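Local coordinates for alpha-actinin-like protein 1 (Schizosaccharomyces pombe, PDB 5BVR), which binds actin filaments and takes part in forming and organising the actin ring during cytokinesis and septation, this chain being its actin-binding domain, at residues N182-M187 with D208-D213; A160-I165 with Q188-I193. All blocks are in the same frame, centred on the assembly; numbering follows the deposited sequence.

Contact 1 of 2, residues N182-M187 with D208-D213. With ZN (zinc ion), chain C.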
ATOM      1  N   ASN A 182       1.260 -12.148  23.313  1.00 21.87           N
ATOM      2  CA  ASN A 182       0.075 -12.419  22.503  1.00 22.05           C
ATOM      3  C   ASN A 182       0.144 -11.641  21.202  1.00 22.31           C
ATOM      4  O   ASN A 182      -0.537 -10.641  21.012  1.00 22.48           O
ATOM      5  CB  ASN A 182      -1.229 -12.132  23.246  1.00 25.31           C
ATOM      6  CG  ASN A 182      -2.420 -12.834  22.595  1.00 36.73           C
ATOM      7  OD1 ASN A 182      -2.419 -13.133  21.379  1.00 27.36           O
ATOM      8  ND2 ASN A 182      -3.433 -13.124  23.404  1.00 41.33           N
ATOM      9  N   HIS A 183       0.972 -12.142  20.293  1.00 19.33           N
ATOM     10  CA  HIS A 183       1.223 -11.467  19.033  1.00 17.37           C
ATOM     11  C   HIS A 183      -0.066 -11.270  18.265  1.00 19.35           C
ATOM     12  O   HIS A 183      -0.281 -10.209  17.688  1.00 19.73           O
ATOM     13  CB  HIS A 183       2.215 -12.277  18.206  1.00 18.02           C
ATOM     14  CG  HIS A 183       3.541 -12.455  18.874  1.00 17.62           C
ATOM     15  ND1 HIS A 183       4.544 -13.228  18.330  1.00 18.19           N
ATOM     16  CD2 HIS A 183       4.034 -11.955  20.031  1.00 18.78           C
ATOM     17  CE1 HIS A 183       5.593 -13.206  19.132  1.00 18.30           C
ATOM     18  NE2 HIS A 183       5.310 -12.441  20.172  1.00 18.60           N
ATOM     19  N   ARG A 184      -0.937 -12.275  18.231  1.00 21.06           N
ATOM     20  CA  ARG A 184      -2.132 -12.200  17.381  1.00 20.82           C
ATOM     21  C   ARG A 184      -3.132 -11.186  17.928  1.00 23.42           C
ATOM     22  O   ARG A 184      -3.680 -10.366  17.171  1.00 22.49           O
ATOM     23  CB  ARG A 184      -2.769 -13.585  17.249  1.00 23.50           C
ATOM     24  CG  ARG A 184      -3.860 -13.656  16.164  1.00 31.59           C
ATOM     25  CD  ARG A 184      -4.044 -15.087  15.629  1.00 51.71           C
ATOM     26  NE  ARG A 184      -2.773 -15.684  15.200  1.00 56.43           N
ATOM     27  CZ  ARG A 184      -2.333 -15.752  13.943  1.00 55.50           C
ATOM     28  NH1 ARG A 184      -3.052 -15.274  12.929  1.00 50.80           N
ATOM     29  NH2 ARG A 184      -1.157 -16.311  13.696  1.00 55.22           N
ATOM     30  N   ALA A 185      -3.359 -11.210  19.235  1.00 23.26           N
ATOM     31  CA  ALA A 185      -4.266 -10.245  19.855  1.00 22.95           C
ATOM     32  C   ALA A 185      -3.751  -8.813  19.727  1.00 21.13           C
ATOM     33  O   ALA A 185      -4.516  -7.869  19.464  1.00 21.06           O
ATOM     34  CB  ALA A 185      -4.477 -10.600  21.314  1.00 26.24           C
ATOM     35  N   ASN A 186      -2.449  -8.641  19.867  1.00 21.12           N
ATOM     36  CA  ASN A 186      -1.847  -7.314  19.778  1.00 21.62           C
ATOM     37  C   ASN A 186      -1.884  -6.787  18.352  1.00 22.29           C
ATOM     38  O   ASN A 186      -2.178  -5.626  18.124  1.00 19.29           O
ATOM     39  CB  ASN A 186      -0.434  -7.349  20.322  1.00 18.40           C
ATOM     40  CG  ASN A 186      -0.413  -7.613  21.819  1.00 20.96           C
ATOM     41  OD1 ASN A 186      -1.441  -7.465  22.501  1.00 24.69           O
ATOM     42  ND2 ASN A 186       0.755  -7.954  22.342  1.00 21.84           N
ATOM     43  N   MET A 187      -1.599  -7.632  17.376  1.00 16.90           N
ATOM     44  CA  MET A 187      -1.712  -7.266  15.957  0.61 16.95           C
ATOM     45  C   MET A 187      -3.136  -6.820  15.635  1.00 16.80           C
ATOM     46  O   MET A 187      -3.377  -5.804  14.972  1.00 18.17           O
ATOM     47  CB  MET A 187      -1.351  -8.463  15.057  0.61 16.22           C
ATOM     48  CG  MET A 187      -1.141  -8.116  13.575  0.61 18.70           C
ATOM     49  SD  MET A 187       0.462  -7.367  13.277  0.61 16.36           S
ATOM     50  CE  MET A 187       1.533  -8.801  13.475  0.61 17.35           C
ATOM     51  N   ASP A 208      -1.834 -12.387   7.681  1.00 19.78           N
ATOM     52  CA  ASP A 208      -0.872 -12.188   6.606  1.00 19.22           C
ATOM     53  C   ASP A 208       0.528 -11.846   7.146  1.00 22.89           C
ATOM     54  O   ASP A 208       1.509 -11.947   6.425  1.00 27.14           O
ATOM     55  CB  ASP A 208      -1.312 -11.070   5.652  1.00 17.07           C
ATOM     56  CG  ASP A 208      -2.600 -11.385   4.900  1.00 22.29           C
ATOM     57  OD1 ASP A 208      -2.895 -12.577   4.705  1.00 23.85           O
ATOM     58  OD2 ASP A 208      -3.291 -10.412   4.490  1.00 21.81           O
ATOM     59  N   VAL A 209       0.617 -11.425   8.401  1.00 17.82           N
ATOM     60  CA  VAL A 209       1.891 -10.951   8.955  1.00 18.76           C
ATOM     61  C   VAL A 209       2.202 -11.525  10.348  1.00 18.67           C
ATOM     62  O   VAL A 209       3.378 -11.729  10.665  1.00 18.87           O
ATOM     63  CB  VAL A 209       1.964  -9.395   8.956  1.00 24.41           C
ATOM     64  CG1 VAL A 209       0.677  -8.815   9.399  1.00 29.04           C
ATOM     65  CG2 VAL A 209       3.121  -8.831   9.804  1.00 30.12           C
ATOM     66  N   CYS A 210       1.178 -11.836  11.143  1.00 19.03           N
ATOM     67  CA  CYS A 210       1.416 -12.299  12.523  1.00 18.45           C
ATOM     68  C   CYS A 210       2.134 -13.652  12.533  1.00 18.87           C
ATOM     69  O   CYS A 210       1.648 -14.654  12.006  1.00 19.98           O
ATOM     70  CB  CYS A 210       0.101 -12.405  13.281  1.00 20.42           C
ATOM     71  SG  CYS A 210       0.321 -12.910  14.988  1.00 22.37           S
ATOM     72  N   ASP A 211       3.321 -13.644  13.135  1.00 16.92           N
ATOM     73  CA  ASP A 211       4.151 -14.822  13.250  1.00 15.91           C
ATOM     74  C   ASP A 211       4.371 -15.555  11.922  1.00 16.32           C
ATOM     75  O   ASP A 211       4.454 -16.785  11.864  1.00 19.17           O
ATOM     76  CB  ASP A 211       3.556 -15.760  14.293  1.00 18.32           C
ATOM     77  CG  ASP A 211       3.594 -15.185  15.695  1.00 19.33           C
ATOM     78  OD1 ASP A 211       4.501 -14.374  15.996  1.00 19.80           O
ATOM     79  OD2 ASP A 211       2.703 -15.562  16.484  1.00 21.68           O
ATOM     80  N   VAL A 212       4.510 -14.764  10.866  1.00 17.54           N
ATOM     81  CA  VAL A 212       4.850 -15.279   9.541  1.00 17.53           C
ATOM     82  C   VAL A 212       6.362 -15.271   9.360  1.00 17.95           C
ATOM     83  O   VAL A 212       7.030 -14.255   9.562  1.00 18.16           O
ATOM     84  CB  VAL A 212       4.167 -14.418   8.458  1.00 17.72           C
ATOM     85  CG1 VAL A 212       4.656 -14.780   7.048  1.00 19.46           C
ATOM     86  CG2 VAL A 212       2.650 -14.585   8.587  1.00 20.77           C
ATOM     87  N   ASP A 213       6.901 -16.424   8.999  1.00 19.91           N
ATOM     88  CA  ASP A 213       8.326 -16.593   8.866  1.00 20.73           C
ATOM     89  C   ASP A 213       8.898 -15.712   7.765  1.00 22.29           C
ATOM     90  O   ASP A 213       9.912 -15.075   7.956  1.00 22.44           O
ATOM     91  CB  ASP A 213       8.580 -18.084   8.577  1.00 19.57           C
ATOM     92  CG  ASP A 213      10.037 -18.431   8.424  1.00 35.31           C
ATOM     93  OD1 ASP A 213      10.850 -18.055   9.282  1.00 31.54           O
ATOM     94  OD2 ASP A 213      10.359 -19.126   7.437  1.00 32.52           O
TER
HETATM   95 ZN    ZN C 302      12.615 -18.765   9.045  0.81 19.48          ZN
HETATM   96  O   HOH W   1      -0.454 -15.696  10.755  1.00 29.32           O
HETATM   97  O   HOH W   2       0.989 -17.576  16.005  1.00 38.44           O
HETATM   98  O   HOH W   3      13.630 -18.009  10.908  1.00 14.47           O

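Contact 2 of 2, residues A160-I165 with Q188-I193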
ATOM      1  N   ALA A 160       5.541  -3.539  17.050  1.00 14.74           N
ATOM      2  CA  ALA A 160       5.915  -2.293  16.369  1.00 14.31           C
ATOM      3  C   ALA A 160       4.669  -1.483  15.972  1.00 16.37           C
ATOM      4  O   ALA A 160       4.638  -0.261  16.136  1.00 15.96           O
ATOM      5  CB  ALA A 160       6.807  -2.546  15.158  1.00 16.86           C
ATOM      6  N   PHE A 161       3.642  -2.157  15.442  1.00 14.55           N
ATOM      7  CA  PHE A 161       2.393  -1.487  15.109  1.00 14.98           C
ATOM      8  C   PHE A 161       1.785  -0.870  16.367  1.00 16.13           C
ATOM      9  O   PHE A 161       1.356   0.289  16.339  1.00 17.32           O
ATOM     10  CB  PHE A 161       1.367  -2.418  14.458  1.00 15.60           C
ATOM     11  CG  PHE A 161       1.719  -2.835  13.057  1.00 14.76           C
ATOM     12  CD1 PHE A 161       1.749  -1.916  12.032  1.00 16.56           C
ATOM     13  CD2 PHE A 161       1.973  -4.162  12.760  1.00 18.30           C
ATOM     14  CE1 PHE A 161       2.044  -2.296  10.719  1.00 17.22           C
ATOM     15  CE2 PHE A 161       2.256  -4.548  11.433  1.00 16.59           C
ATOM     16  CZ  PHE A 161       2.304  -3.604  10.438  1.00 16.47           C
ATOM     17  N   CYS A 162       1.749  -1.630  17.455  1.00 15.89           N
ATOM     18  CA  CYS A 162       1.178  -1.112  18.701  1.00 15.83           C
ATOM     19  C   CYS A 162       1.965   0.075  19.231  1.00 17.89           C
ATOM     20  O   CYS A 162       1.369   1.050  19.707  1.00 19.01           O
ATOM     21  CB  CYS A 162       1.095  -2.187  19.777  1.00 20.75           C
ATOM     22  SG  CYS A 162      -0.166  -3.459  19.453  1.00 18.67           S
ATOM     23  N   ALA A 163       3.293   0.020  19.130  1.00 17.37           N
ATOM     24  CA  ALA A 163       4.142   1.096  19.644  1.00 18.48           C
ATOM     25  C   ALA A 163       3.937   2.353  18.813  1.00 17.60           C
ATOM     26  O   ALA A 163       3.892   3.460  19.369  1.00 17.90           O
ATOM     27  CB  ALA A 163       5.588   0.691  19.618  1.00 18.42           C
ATOM     28  N   LEU A 164       3.817   2.205  17.491  1.00 15.16           N
ATOM     29  CA  LEU A 164       3.593   3.376  16.647  1.00 15.08           C
ATOM     30  C   LEU A 164       2.324   4.092  17.057  1.00 19.73           C
ATOM     31  O   LEU A 164       2.300   5.307  17.144  1.00 18.86           O
ATOM     32  CB  LEU A 164       3.508   2.968  15.181  1.00 15.18           C
ATOM     33  CG  LEU A 164       4.815   2.750  14.431  1.00 16.84           C
ATOM     34  CD1 LEU A 164       4.508   2.261  13.013  1.00 19.45           C
ATOM     35  CD2 LEU A 164       5.657   3.999  14.365  1.00 20.30           C
ATOM     36  N   ILE A 165       1.262   3.333  17.295  1.00 16.06           N
ATOM     37  CA  ILE A 165      -0.017   3.910  17.684  1.00 18.19           C
ATOM     38  C   ILE A 165       0.099   4.559  19.061  1.00 18.47           C
ATOM     39  O   ILE A 165      -0.320   5.707  19.256  1.00 20.33           O
ATOM     40  CB  ILE A 165      -1.122   2.851  17.696  1.00 19.16           C
ATOM     41  CG1 ILE A 165      -1.374   2.381  16.260  1.00 19.93           C
ATOM     42  CG2 ILE A 165      -2.406   3.420  18.283  1.00 23.28           C
ATOM     43  CD1 ILE A 165      -2.266   1.175  16.171  1.00 22.64           C
ATOM     44  N   GLN A 188      -4.097  -7.627  16.059  1.00 20.41           N
ATOM     45  CA  GLN A 188      -5.501  -7.338  15.796  1.00 21.54           C
ATOM     46  C   GLN A 188      -5.891  -6.002  16.432  1.00 21.88           C
ATOM     47  O   GLN A 188      -6.564  -5.171  15.809  1.00 20.76           O
ATOM     48  CB  GLN A 188      -6.357  -8.469  16.358  1.00 22.63           C
ATOM     49  CG  GLN A 188      -7.842  -8.316  16.089  1.00 34.32           C
ATOM     50  CD  GLN A 188      -8.182  -8.526  14.636  1.00 44.96           C
ATOM     51  OE1 GLN A 188      -7.897  -9.581  14.072  1.00 44.35           O
ATOM     52  NE2 GLN A 188      -8.784  -7.516  14.012  1.00 44.90           N
ATOM     53  N   LEU A 189      -5.453  -5.787  17.664  1.00 20.83           N
ATOM     54  CA  LEU A 189      -5.727  -4.535  18.374  1.00 21.15           C
ATOM     55  C   LEU A 189      -5.218  -3.329  17.574  1.00 21.67           C
ATOM     56  O   LEU A 189      -5.965  -2.370  17.324  1.00 21.27           O
ATOM     57  CB  LEU A 189      -5.076  -4.572  19.762  1.00 25.45           C
ATOM     58  CG  LEU A 189      -5.369  -3.377  20.658  1.00 28.03           C
ATOM     59  CD1 LEU A 189      -6.823  -3.366  21.099  1.00 29.92           C
ATOM     60  CD2 LEU A 189      -4.428  -3.394  21.861  1.00 34.43           C
ATOM     61  N   ALA A 190      -3.956  -3.388  17.164  1.00 18.81           N
ATOM     62  CA  ALA A 190      -3.365  -2.294  16.405  1.00 19.25           C
ATOM     63  C   ALA A 190      -4.136  -2.050  15.115  1.00 19.74           C
ATOM     64  O   ALA A 190      -4.478  -0.906  14.809  1.00 19.14           O
ATOM     65  CB  ALA A 190      -1.905  -2.575  16.103  1.00 18.28           C
ATOM     66  N   PHE A 191      -4.404  -3.092  14.339  1.00 18.76           N
ATOM     67  CA  PHE A 191      -5.087  -2.906  13.068  1.00 19.57           C
ATOM     68  C   PHE A 191      -6.471  -2.299  13.293  1.00 19.39           C
ATOM     69  O   PHE A 191      -6.897  -1.447  12.506  1.00 19.80           O
ATOM     70  CB  PHE A 191      -5.218  -4.226  12.311  1.00 18.80           C
ATOM     71  CG  PHE A 191      -3.918  -4.774  11.779  1.00 16.13           C
ATOM     72  CD1 PHE A 191      -2.684  -4.179  12.054  1.00 14.99           C
ATOM     73  CD2 PHE A 191      -3.940  -5.898  10.967  1.00 16.88           C
ATOM     74  CE1 PHE A 191      -1.501  -4.730  11.517  1.00 16.99           C
ATOM     75  CE2 PHE A 191      -2.777  -6.431  10.456  1.00 18.56           C
ATOM     76  CZ  PHE A 191      -1.567  -5.838  10.725  1.00 17.65           C
ATOM     77  N   ASP A 192      -7.157  -2.737  14.347  1.00 19.75           N
ATOM     78  CA  ASP A 192      -8.510  -2.251  14.651  1.00 22.26           C
ATOM     79  C   ASP A 192      -8.487  -0.783  15.077  1.00 21.83           C
ATOM     80  O   ASP A 192      -9.280   0.033  14.601  1.00 21.70           O
ATOM     81  CB  ASP A 192      -9.127  -3.074  15.782  1.00 25.55           C
ATOM     82  CG  ASP A 192      -9.545  -4.461  15.358  1.00 28.59           C
ATOM     83  OD1 ASP A 192      -9.585  -4.744  14.146  1.00 32.94           O
ATOM     84  OD2 ASP A 192      -9.852  -5.280  16.266  1.00 31.32           O
ATOM     85  N   ILE A 193      -7.582  -0.442  15.975  1.00 23.04           N
ATOM     86  CA  ILE A 193      -7.485   0.929  16.448  1.00 21.30           C
ATOM     87  C   ILE A 193      -7.063   1.870  15.319  1.00 22.14           C
ATOM     88  O   ILE A 193      -7.651   2.942  15.151  1.00 20.69           O
ATOM     89  CB  ILE A 193      -6.529   1.036  17.627  1.00 22.97           C
ATOM     90  CG1 ILE A 193      -7.126   0.319  18.839  1.00 23.42           C
ATOM     91  CG2 ILE A 193      -6.256   2.485  17.969  1.00 21.65           C
ATOM     92  CD1 ILE A 193      -6.154   0.169  19.990  1.00 25.40           C
TER

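Contact 1 of 2, residues N182-M187 with D208-D213
The first turn of helix 183-198 and the type II beta turn from Val209 to Val212 meet in the second calponin-homology domain, closest in backbone where the CA atoms of Arg184 and Cys210 lie 6.0 Å apart. Asn182 is the N-cap, its OD1 accepting from Ala185 N. One residue on, His183 has CG anti to its carbonyl carbon (chi1 -61°), and ND1 gives a nearly straight hydrogen bond of 2.6 Å to Asp211 OD1. The acceptor lies in the ring plane and uses its syn lone pair, while ring and carboxylate planes stand 57° apart. A carboxylate so placed would probably stabilise a protonated imidazole.

Cys210 points its sulfur at the helix backbone, with SG 3.5 Å from Arg184 CA. The Arg184 chain bends at chi3 and lays one guanidinium face over that sulfur. Its NH2 reaches, through one water, the carbonyl O of Cys210; a second water, held only weakly by NH2, donates to Asp211 OD2. Deeper in, Met187 bends at chi2 and chi3, bringing CE 3.6 Å from Cys210 CA and 4.0 Å from Val209 CG2. At the far end of 208-213, Asp213 OD1 binds a zinc ion at 1.9 Å.

Contact 2 of 2, residues A160-I165 with Q188-I193
Apolar helix-helix packing in the interior of the second calponin-homology domain joins helix 159-168 to helix 183-198. Their segments cross at 41° with axes 8.7 Å apart at closest approach, and the small side chain of Ala190 faces the other helix at the centre. No hydrogen bond spans the pair; three side chains of 160-165 converge on the Ala190 methyl instead. Phe161 CB lies 3.7 Å from Ala190 CB, Cys162 SG meets the same methyl, and Ile165 brings up the end of its longer branch. With Ile165 CG1 anti to the carbonyl carbon and chi2 extended at 170°, CD1 reaches past the methyl to lie 3.3 Å from Ala190 O, a close packing contact. The shorter branch of Ile165 crosses Ile193 obliquely, CG2 against CG2 at 4.0 Å.

Beyond Phe161 CB the contact becomes aromatic. Phe191 and Phe161 form a T-shaped (edge-to-face) pair, with ring planes at 81° and centroids 5.2 Å apart. Phe191 supplies the edge and Phe161 the face. Tyr223 of helix 217-234 meets both rings, and Trp155 also meets Phe161, so the pair belongs to a larger aromatic cluster. On helix 183-198, Gln188 NE2 donates to Asp192 OD1, which also forms a salt bridge with Arg202. At the heart of the T, Phe191 CE1 stands 3.7 Å above the Phe161 ring plane, displaced toward its rim, over the CD2-CE2 edge.

Both contacts use helix 183-198 and show how one helix changes chemistry along its length. At its N-terminal end, contact 1 is partly buried and grades from charged groups and water on its exposed side to sulfur and methyl packing inside. Nearly two turns further on, contact 2 is buried and apolar across the helices, built on aliphatic and aromatic side chains and one cysteine sulfur. Their centres are 11 Å apart and the layers touch: Met187 SD lies 3.6 Å from Phe161 CD2, and Val209 CG1 packs against Phe191 CZ. Their segments alternate along the chain, and helix 183-198 is common to both, packing on helix 159-168 and on the turn after helix 206-209.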